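Local coordinates for D-glycerate 3-kinase (Cryptococcus neoformans var. grubii serotype A, PDB 6CKG), which probably phosphorylates D-glycerate on its 3-hydroxyl, using ATP through a P-loop kinase fold, at residues A80-S92 against L149-R163. Residues are numbered along the deposited sequence; the frame is centred on the assembly and turned at random.
With EDO (1,2-ethanediol), chain C.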
ATOM      1  N   ALA A  80     -14.984   5.534  -0.761  1.00 27.44           N
ATOM      2  CA  ALA A  80     -14.185   5.879   0.406  1.00 32.13           C
ATOM      3  C   ALA A  80     -12.792   5.349   0.134  1.00 36.45           C
ATOM      4  O   ALA A  80     -12.650   4.305  -0.512  1.00 31.81           O
ATOM      5  CB  ALA A  80     -14.741   5.273   1.704  1.00 27.11           C
ATOM      6  N   THR A  81     -11.769   6.067   0.594  1.00 30.94           N
ATOM      7  CA  THR A  81     -10.388   5.651   0.369  1.00 33.36           C
ATOM      8  C   THR A  81      -9.652   5.489   1.691  1.00 31.49           C
ATOM      9  O   THR A  81      -9.738   6.363   2.567  1.00 26.32           O
ATOM     10  CB  THR A  81      -9.641   6.654  -0.508  1.00 36.31           C
ATOM     11  OG1 THR A  81     -10.248   6.705  -1.799  1.00 39.01           O
ATOM     12  CG2 THR A  81      -8.167   6.221  -0.667  1.00 38.99           C
ATOM     13  N   MET A  82      -8.934   4.370   1.831  1.00 30.50           N
ATOM     14  CA  MET A  82      -7.967   4.149   2.904  1.00 27.12           C
ATOM     15  C   MET A  82      -6.570   4.094   2.299  1.00 33.18           C
ATOM     16  O   MET A  82      -6.307   3.275   1.407  1.00 28.79           O
ATOM     17  CB  MET A  82      -8.252   2.845   3.660  1.00 31.26           C
ATOM     18  CG  MET A  82      -9.332   2.966   4.699  1.00 33.65           C
ATOM     19  SD  MET A  82      -9.790   1.392   5.438  1.00 37.84           S
ATOM     20  CE  MET A  82      -8.202   0.825   6.087  1.00 33.44           C
ATOM     21  N   SER A  83      -5.680   4.956   2.778  1.00 26.23           N
ATOM     22  CA  SER A  83      -4.278   4.942   2.384  1.00 28.51           C
ATOM     23  C   SER A  83      -3.448   4.397   3.540  1.00 29.82           C
ATOM     24  O   SER A  83      -3.576   4.868   4.672  1.00 27.78           O
ATOM     25  CB  SER A  83      -3.805   6.344   2.009  1.00 31.63           C
ATOM     26  OG  SER A  83      -4.638   6.886   1.015  1.00 39.00           O
ATOM     27  N   LEU A  84      -2.597   3.413   3.251  1.00 28.71           N
ATOM     28  CA  LEU A  84      -1.833   2.747   4.308  1.00 24.17           C
ATOM     29  C   LEU A  84      -1.043   3.733   5.173  1.00 26.01           C
ATOM     30  O   LEU A  84      -0.972   3.575   6.397  1.00 29.89           O
ATOM     31  CB  LEU A  84      -0.894   1.717   3.688  1.00 23.84           C
ATOM     32  CG  LEU A  84      -0.066   0.889   4.670  1.00 23.73           C
ATOM     33  CD1 LEU A  84      -1.008   0.022   5.483  1.00 27.24           C
ATOM     34  CD2 LEU A  84       0.925   0.027   3.879  1.00 21.66           C
ATOM     35  N   ASP A  85      -0.450   4.759   4.560  1.00 24.13           N
ATOM     36  CA  ASP A  85       0.382   5.693   5.317  1.00 28.14           C
ATOM     37  C   ASP A  85      -0.419   6.479   6.350  1.00 36.57           C
ATOM     38  O   ASP A  85       0.151   6.960   7.331  1.00 32.67           O
ATOM     39  CB  ASP A  85       1.068   6.680   4.382  1.00 30.35           C
ATOM     40  CG  ASP A  85       2.065   6.027   3.462  1.00 35.73           C
ATOM     41  OD1 ASP A  85       2.099   4.774   3.366  1.00 34.06           O
ATOM     42  OD2 ASP A  85       2.812   6.793   2.824  1.00 42.00           O
ATOM     43  N   ASP A  86      -1.726   6.656   6.143  1.00 29.55           N
ATOM     44  CA  ASP A  86      -2.517   7.360   7.146  1.00 30.33           C
ATOM     45  C   ASP A  86      -2.725   6.526   8.399  1.00 27.92           C
ATOM     46  O   ASP A  86      -3.249   7.045   9.392  1.00 29.19           O
ATOM     47  CB  ASP A  86      -3.874   7.770   6.572  1.00 34.17           C
ATOM     48  CG  ASP A  86      -3.764   8.934   5.632  1.00 31.58           C
ATOM     49  OD1 ASP A  86      -3.149   9.946   6.030  1.00 32.99           O
ATOM     50  OD2 ASP A  86      -4.260   8.823   4.483  1.00 37.90           O
ATOM     51  N   PHE A  87      -2.310   5.262   8.370  1.00 26.46           N
ATOM     52  CA  PHE A  87      -2.476   4.323   9.466  1.00 22.97           C
ATOM     53  C   PHE A  87      -1.142   3.946  10.125  1.00 22.61           C
ATOM     54  O   PHE A  87      -1.073   2.954  10.856  1.00 25.22           O
ATOM     55  CB  PHE A  87      -3.207   3.081   8.962  1.00 21.68           C
ATOM     56  CG  PHE A  87      -4.660   3.327   8.634  1.00 27.03           C
ATOM     57  CD1 PHE A  87      -5.039   3.835   7.397  1.00 28.56           C
ATOM     58  CD2 PHE A  87      -5.645   3.046   9.565  1.00 25.44           C
ATOM     59  CE1 PHE A  87      -6.375   4.066   7.107  1.00 33.51           C
ATOM     60  CE2 PHE A  87      -6.990   3.280   9.275  1.00 29.06           C
ATOM     61  CZ  PHE A  87      -7.349   3.789   8.052  1.00 30.24           C
ATOM     62  N   TYR A  88      -0.088   4.727   9.909  1.00 29.84           N
ATOM     63  CA  TYR A  88       1.120   4.556  10.717  1.00 26.07           C
ATOM     64  C   TYR A  88       0.797   4.660  12.208  1.00 28.88           C
ATOM     65  O   TYR A  88      -0.159   5.329  12.616  1.00 28.08           O
ATOM     66  CB  TYR A  88       2.161   5.621  10.367  1.00 27.03           C
ATOM     67  CG  TYR A  88       2.984   5.398   9.112  1.00 26.17           C
ATOM     68  CD1 TYR A  88       3.626   4.183   8.866  1.00 25.55           C
ATOM     69  CD2 TYR A  88       3.155   6.429   8.201  1.00 27.26           C
ATOM     70  CE1 TYR A  88       4.384   4.015   7.731  1.00 26.29           C
ATOM     71  CE2 TYR A  88       3.909   6.273   7.076  1.00 28.52           C
ATOM     72  CZ  TYR A  88       4.522   5.073   6.833  1.00 31.72           C
ATOM     73  OH  TYR A  88       5.281   4.952   5.692  1.00 32.88           O
ATOM     74  N   LEU A  89       1.615   3.988  13.027  1.00 25.10           N
ATOM     75  CA  LEU A  89       1.567   4.165  14.473  1.00 27.82           C
ATOM     76  C   LEU A  89       1.624   5.640  14.833  1.00 26.07           C
ATOM     77  O   LEU A  89       2.212   6.454  14.113  1.00 25.42           O
ATOM     78  CB  LEU A  89       2.749   3.444  15.154  1.00 31.12           C
ATOM     79  CG  LEU A  89       2.792   1.928  15.002  1.00 28.41           C
ATOM     80  CD1 LEU A  89       4.170   1.407  15.479  1.00 23.63           C
ATOM     81  CD2 LEU A  89       1.634   1.306  15.789  1.00 26.37           C
ATOM     82  N   THR A  90       1.007   5.986  15.963  1.00 29.13           N
ATOM     83  CA  THR A  90       1.241   7.308  16.523  1.00 29.62           C
ATOM     84  C   THR A  90       2.733   7.451  16.805  1.00 35.64           C
ATOM     85  O   THR A  90       3.453   6.461  16.919  1.00 31.56           O
ATOM     86  CB  THR A  90       0.445   7.517  17.816  1.00 31.66           C
ATOM     87  OG1 THR A  90       0.947   6.637  18.824  1.00 33.50           O
ATOM     88  CG2 THR A  90      -1.037   7.246  17.605  1.00 34.89           C
ATOM     89  N   HIS A  91       3.205   8.700  16.905  1.00 31.99           N
ATOM     90  CA  HIS A  91       4.622   8.911  17.194  1.00 31.34           C
ATOM     91  C   HIS A  91       5.034   8.215  18.492  1.00 32.91           C
ATOM     92  O   HIS A  91       6.109   7.608  18.569  1.00 33.90           O
ATOM     93  CB  HIS A  91       4.936  10.409  17.270  1.00 31.69           C
ATOM     94  CG  HIS A  91       6.404  10.709  17.370  1.00 35.80           C
ATOM     95  ND1 HIS A  91       7.029  10.989  18.566  1.00 37.01           N
ATOM     96  CD2 HIS A  91       7.372  10.749  16.422  1.00 34.79           C
ATOM     97  CE1 HIS A  91       8.316  11.197  18.352  1.00 38.47           C
ATOM     98  NE2 HIS A  91       8.551  11.051  17.060  1.00 37.01           N
ATOM     99  N   SER A  92       4.191   8.297  19.527  1.00 29.88           N
ATOM    100  CA  SER A  92       4.523   7.656  20.799  1.00 30.43           C
ATOM    101  C   SER A  92       4.710   6.149  20.631  1.00 29.59           C
ATOM    102  O   SER A  92       5.675   5.564  21.149  1.00 31.69           O
ATOM    103  CB  SER A  92       3.440   7.959  21.835  1.00 33.74           C
ATOM    104  OG  SER A  92       3.890   7.577  23.113  1.00 34.12           O
ATOM    105  N   LEU A 149     -11.975   8.214   9.474  1.00 35.28           N
ATOM    106  CA  LEU A 149     -10.681   7.667   9.105  1.00 29.87           C
ATOM    107  C   LEU A 149      -9.542   8.579   9.546  1.00 30.28           C
ATOM    108  O   LEU A 149      -9.683   9.807   9.550  1.00 34.88           O
ATOM    109  CB  LEU A 149     -10.598   7.445   7.590  1.00 30.21           C
ATOM    110  CG  LEU A 149     -11.719   6.561   7.031  1.00 32.73           C
ATOM    111  CD1 LEU A 149     -11.616   6.431   5.527  1.00 23.60           C
ATOM    112  CD2 LEU A 149     -11.706   5.185   7.683  1.00 37.90           C
ATOM    113  N   PRO A 150      -8.396   8.013   9.918  1.00 33.72           N
ATOM    114  CA  PRO A 150      -7.298   8.835  10.434  1.00 32.26           C
ATOM    115  C   PRO A 150      -6.558   9.544   9.311  1.00 33.23           C
ATOM    116  O   PRO A 150      -6.638   9.174   8.138  1.00 28.85           O
ATOM    117  CB  PRO A 150      -6.383   7.817  11.128  1.00 34.08           C
ATOM    118  CG  PRO A 150      -6.582   6.559  10.327  1.00 30.80           C
ATOM    119  CD  PRO A 150      -8.077   6.576   9.964  1.00 31.52           C
ATOM    120  N   ILE A 151      -5.853  10.599   9.701  1.00 33.14           N
ATOM    121  CA  ILE A 151      -4.956  11.346   8.831  1.00 32.90           C
ATOM    122  C   ILE A 151      -3.600  11.390   9.512  1.00 30.18           C
ATOM    123  O   ILE A 151      -3.517  11.688  10.709  1.00 33.13           O
ATOM    124  CB  ILE A 151      -5.475  12.772   8.571  1.00 33.04           C
ATOM    125  CG1 ILE A 151      -6.785  12.724   7.781  1.00 34.77           C
ATOM    126  CG2 ILE A 151      -4.422  13.607   7.849  1.00 35.63           C
ATOM    127  CD1 ILE A 151      -7.475  14.084   7.630  1.00 34.04           C
ATOM    128  N   TYR A 152      -2.543  11.109   8.763  1.00 27.11           N
ATOM    129  CA  TYR A 152      -1.184  11.116   9.298  1.00 27.80           C
ATOM    130  C   TYR A 152      -0.422  12.310   8.727  1.00 33.28           C
ATOM    131  O   TYR A 152      -0.382  12.503   7.505  1.00 35.76           O
ATOM    132  CB  TYR A 152      -0.476   9.794   8.980  1.00 27.33           C
ATOM    133  CG  TYR A 152       0.881   9.609   9.654  1.00 27.44           C
ATOM    134  CD1 TYR A 152       0.983   9.062  10.943  1.00 26.59           C
ATOM    135  CD2 TYR A 152       2.045   9.967   8.999  1.00 27.58           C
ATOM    136  CE1 TYR A 152       2.223   8.876  11.560  1.00 26.86           C
ATOM    137  CE2 TYR A 152       3.296   9.770   9.596  1.00 34.77           C
ATOM    138  CZ  TYR A 152       3.371   9.232  10.877  1.00 31.97           C
ATOM    139  OH  TYR A 152       4.594   9.040  11.458  1.00 27.93           O
ATOM    140  N   ASP A 153       0.167  13.124   9.613  1.00 29.89           N
ATOM    141  CA  ASP A 153       0.875  14.341   9.218  1.00 30.23           C
ATOM    142  C   ASP A 153       2.368  14.044   9.315  1.00 37.37           C
ATOM    143  O   ASP A 153       2.952  14.057  10.401  1.00 35.85           O
ATOM    144  CB  ASP A 153       0.449  15.526  10.078  1.00 30.72           C
ATOM    145  CG  ASP A 153       1.146  16.825   9.692  1.00 31.21           C
ATOM    146  OD1 ASP A 153       2.141  16.806   8.941  1.00 33.86           O
ATOM    147  OD2 ASP A 153       0.695  17.879  10.161  1.00 37.16           O
ATOM    148  N   LYS A 154       2.987  13.795   8.162  1.00 32.32           N
ATOM    149  CA  LYS A 154       4.383  13.387   8.124  1.00 33.99           C
ATOM    150  C   LYS A 154       5.336  14.480   8.571  1.00 33.26           C
ATOM    151  O   LYS A 154       6.504  14.182   8.826  1.00 29.39           O
ATOM    152  CB  LYS A 154       4.742  12.931   6.710  1.00 32.13           C
ATOM    153  CG  LYS A 154       3.862  11.798   6.226  1.00 40.34           C
ATOM    154  CD  LYS A 154       4.264  11.293   4.837  1.00 43.63           C
ATOM    155  CE  LYS A 154       3.647   9.919   4.571  1.00 43.43           C
ATOM    156  NZ  LYS A 154       3.712   9.565   3.140  1.00 44.28           N
ATOM    157  N   SER A 155       4.878  15.727   8.677  1.00 37.10           N
ATOM    158  CA  SER A 155       5.765  16.814   9.056  1.00 39.75           C
ATOM    159  C   SER A 155       5.949  16.945  10.562  1.00 41.73           C
ATOM    160  O   SER A 155       6.891  17.617  10.992  1.00 40.01           O
ATOM    161  CB  SER A 155       5.243  18.147   8.503  1.00 38.75           C
ATOM    162  OG  SER A 155       4.092  18.605   9.196  1.00 37.12           O
ATOM    163  N   LEU A 156       5.083  16.334  11.370  1.00 38.01           N
ATOM    164  CA  LEU A 156       5.158  16.540  12.812  1.00 41.28           C
ATOM    165  C   LEU A 156       6.437  15.929  13.381  1.00 28.48           C
ATOM    166  O   LEU A 156       7.081  15.080  12.764  1.00 29.93           O
ATOM    167  CB  LEU A 156       3.925  15.954  13.502  1.00 33.27           C
ATOM    168  CG  LEU A 156       2.632  16.629  13.033  1.00 30.45           C
ATOM    169  CD1 LEU A 156       1.398  15.917  13.587  1.00 32.09           C
ATOM    170  CD2 LEU A 156       2.652  18.092  13.406  1.00 30.82           C
ATOM    171  N   PHE A 157       6.813  16.394  14.570  1.00 31.10           N
ATOM    172  CA  PHE A 157       8.054  15.978  15.213  1.00 38.88           C
ATOM    173  C   PHE A 157       9.231  16.143  14.255  1.00 38.03           C
ATOM    174  O   PHE A 157      10.038  15.233  14.053  1.00 33.72           O
ATOM    175  CB  PHE A 157       7.943  14.546  15.745  1.00 35.69           C
ATOM    176  CG  PHE A 157       7.051  14.430  16.951  1.00 33.12           C
ATOM    177  CD1 PHE A 157       7.557  14.643  18.233  1.00 34.97           C
ATOM    178  CD2 PHE A 157       5.697  14.147  16.805  1.00 37.71           C
ATOM    179  CE1 PHE A 157       6.731  14.563  19.356  1.00 32.96           C
ATOM    180  CE2 PHE A 157       4.862  14.069  17.914  1.00 30.22           C
ATOM    181  CZ  PHE A 157       5.376  14.271  19.194  1.00 33.19           C
ATOM    182  N   LYS A 158       9.291  17.321  13.626  1.00 39.63           N
ATOM    183  CA  LYS A 158      10.403  17.704  12.757  1.00 42.83           C
ATOM    184  C   LYS A 158      10.592  16.714  11.617  1.00 38.70           C
ATOM    185  O   LYS A 158      11.716  16.446  11.191  1.00 45.27           O
ATOM    186  CB  LYS A 158      11.706  17.853  13.551  1.00 43.87           C
ATOM    187  N   GLY A 159       9.501  16.130  11.146  1.00 35.88           N
ATOM    188  CA  GLY A 159       9.538  15.223  10.015  1.00 30.78           C
ATOM    189  C   GLY A 159       9.451  13.753  10.360  1.00 37.37           C
ATOM    190  O   GLY A 159       9.334  12.926   9.443  1.00 35.19           O
ATOM    191  N   GLU A 160       9.509  13.388  11.641  1.00 31.77           N
ATOM    192  CA  GLU A 160       9.335  11.974  11.966  1.00 33.12           C
ATOM    193  C   GLU A 160       7.887  11.534  11.799  1.00 31.12           C
ATOM    194  O   GLU A 160       7.627  10.358  11.528  1.00 34.75           O
ATOM    195  CB  GLU A 160       9.821  11.695  13.382  1.00 30.76           C
ATOM    196  CG  GLU A 160      11.289  11.932  13.538  1.00 32.28           C
ATOM    197  CD  GLU A 160      11.711  11.925  14.989  1.00 42.31           C
ATOM    198  OE1 GLU A 160      10.908  11.496  15.837  1.00 47.34           O
ATOM    199  OE2 GLU A 160      12.839  12.360  15.277  1.00 47.92           O
ATOM    200  N   GLY A 161       6.941  12.449  11.953  1.00 29.07           N
ATOM    201  CA  GLY A 161       5.551  12.140  11.679  1.00 26.68           C
ATOM    202  C   GLY A 161       4.755  11.828  12.945  1.00 36.51           C
ATOM    203  O   GLY A 161       5.288  11.385  13.969  1.00 31.96           O
ATOM    204  N   ASP A 162       3.444  12.048  12.856  1.00 28.20           N
ATOM    205  CA  ASP A 162       2.512  11.646  13.898  1.00 29.01           C
ATOM    206  C   ASP A 162       1.099  11.689  13.320  1.00 29.51           C
ATOM    207  O   ASP A 162       0.849  12.346  12.306  1.00 29.44           O
ATOM    208  CB  ASP A 162       2.632  12.557  15.118  1.00 26.84           C
ATOM    209  CG  ASP A 162       1.938  12.003  16.347  1.00 32.97           C
ATOM    210  OD1 ASP A 162       1.588  10.810  16.376  1.00 31.62           O
ATOM    211  OD2 ASP A 162       1.747  12.781  17.296  1.00 35.16           O
ATOM    212  N   ARG A 163       0.182  10.966  13.969  1.00 30.63           N
ATOM    213  CA  ARG A 163      -1.225  11.018  13.593  1.00 28.24           C
ATOM    214  C   ARG A 163      -1.758  12.433  13.771  1.00 36.94           C
ATOM    215  O   ARG A 163      -1.503  13.081  14.784  1.00 30.83           O
ATOM    216  CB  ARG A 163      -2.048  10.044  14.444  1.00 30.74           C
ATOM    217  CG  ARG A 163      -3.514   9.857  13.965  1.00 33.78           C
ATOM    218  CD  ARG A 163      -4.138   8.607  14.596  1.00 29.49           C
ATOM    219  NE  ARG A 163      -3.335   7.414  14.310  1.00 28.96           N
ATOM    220  CZ  ARG A 163      -3.343   6.304  15.047  1.00 28.35           C
ATOM    221  NH1 ARG A 163      -4.122   6.228  16.115  1.00 25.99           N
ATOM    222  NH2 ARG A 163      -2.572   5.264  14.711  1.00 27.41           N
TER
HETATM  223  C1  EDO C 401      -8.011   9.026   5.223  1.00 34.70           C
HETATM  224  O1  EDO C 401      -6.896   9.875   5.565  1.00 33.34           O
HETATM  225  C2  EDO C 401      -7.564   7.568   5.276  1.00 34.47           C
HETATM  226  O2  EDO C 401      -6.525   7.366   4.308  1.00 30.94           O
HETATM  227  O   HOH W   1      -1.857   7.375  11.838  1.00 27.40           O
HETATM  228  O   HOH W   2      -0.146  10.717   5.220  1.00 43.40           O
HETATM  229  O   HOH W   3       4.708   6.961  13.122  1.00 24.94           O
HETATM  230  O   HOH W   4       2.036  10.236  19.543  1.00 28.85           O
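H91 lies flat on F157, a face-to-face stack with ring centroids 3.7 Å apart and planes at 4°, where a two-stranded antiparallel hairpin (146-153 and 162-171) packs against edge strand 79-83 of the mixed, mostly parallel six-stranded sheet and the loop that follows it. With CG anti to the backbone N (chi1 -172°), the H91 ring reaches over F157 while its NE2 donates, in the ring plane, to E160 OE1 at 2.7 Å. H91 N, in the first turn of helix 91-100, donates to D162 OD1 at 2.7 Å from above the carboxylate plane. Farther along, Y88 turns its edge to the face of Y152, and D162 O lies over the opposite face of that phenol. P150 CG sits over the F87 ring, 3.6 Å from its centroid. Two aspartates bind the hairpin: D85 OD2 forms a salt bridge with K154 NZ, and D86 OD1 accepts from Y152 N at 3.0 Å. An ethanediol, probably from the crystallisation liquor, bridges S83 N and D86 OD2 through O2, and P150 O through O1. T90 CG2 lies over one face of the R163 guanidinium, which is salt-bridged to D117; R163 NH2 donates to Y88 O at 3.2 Å, and its NE donates to a water that also binds D86 O and Y88 O.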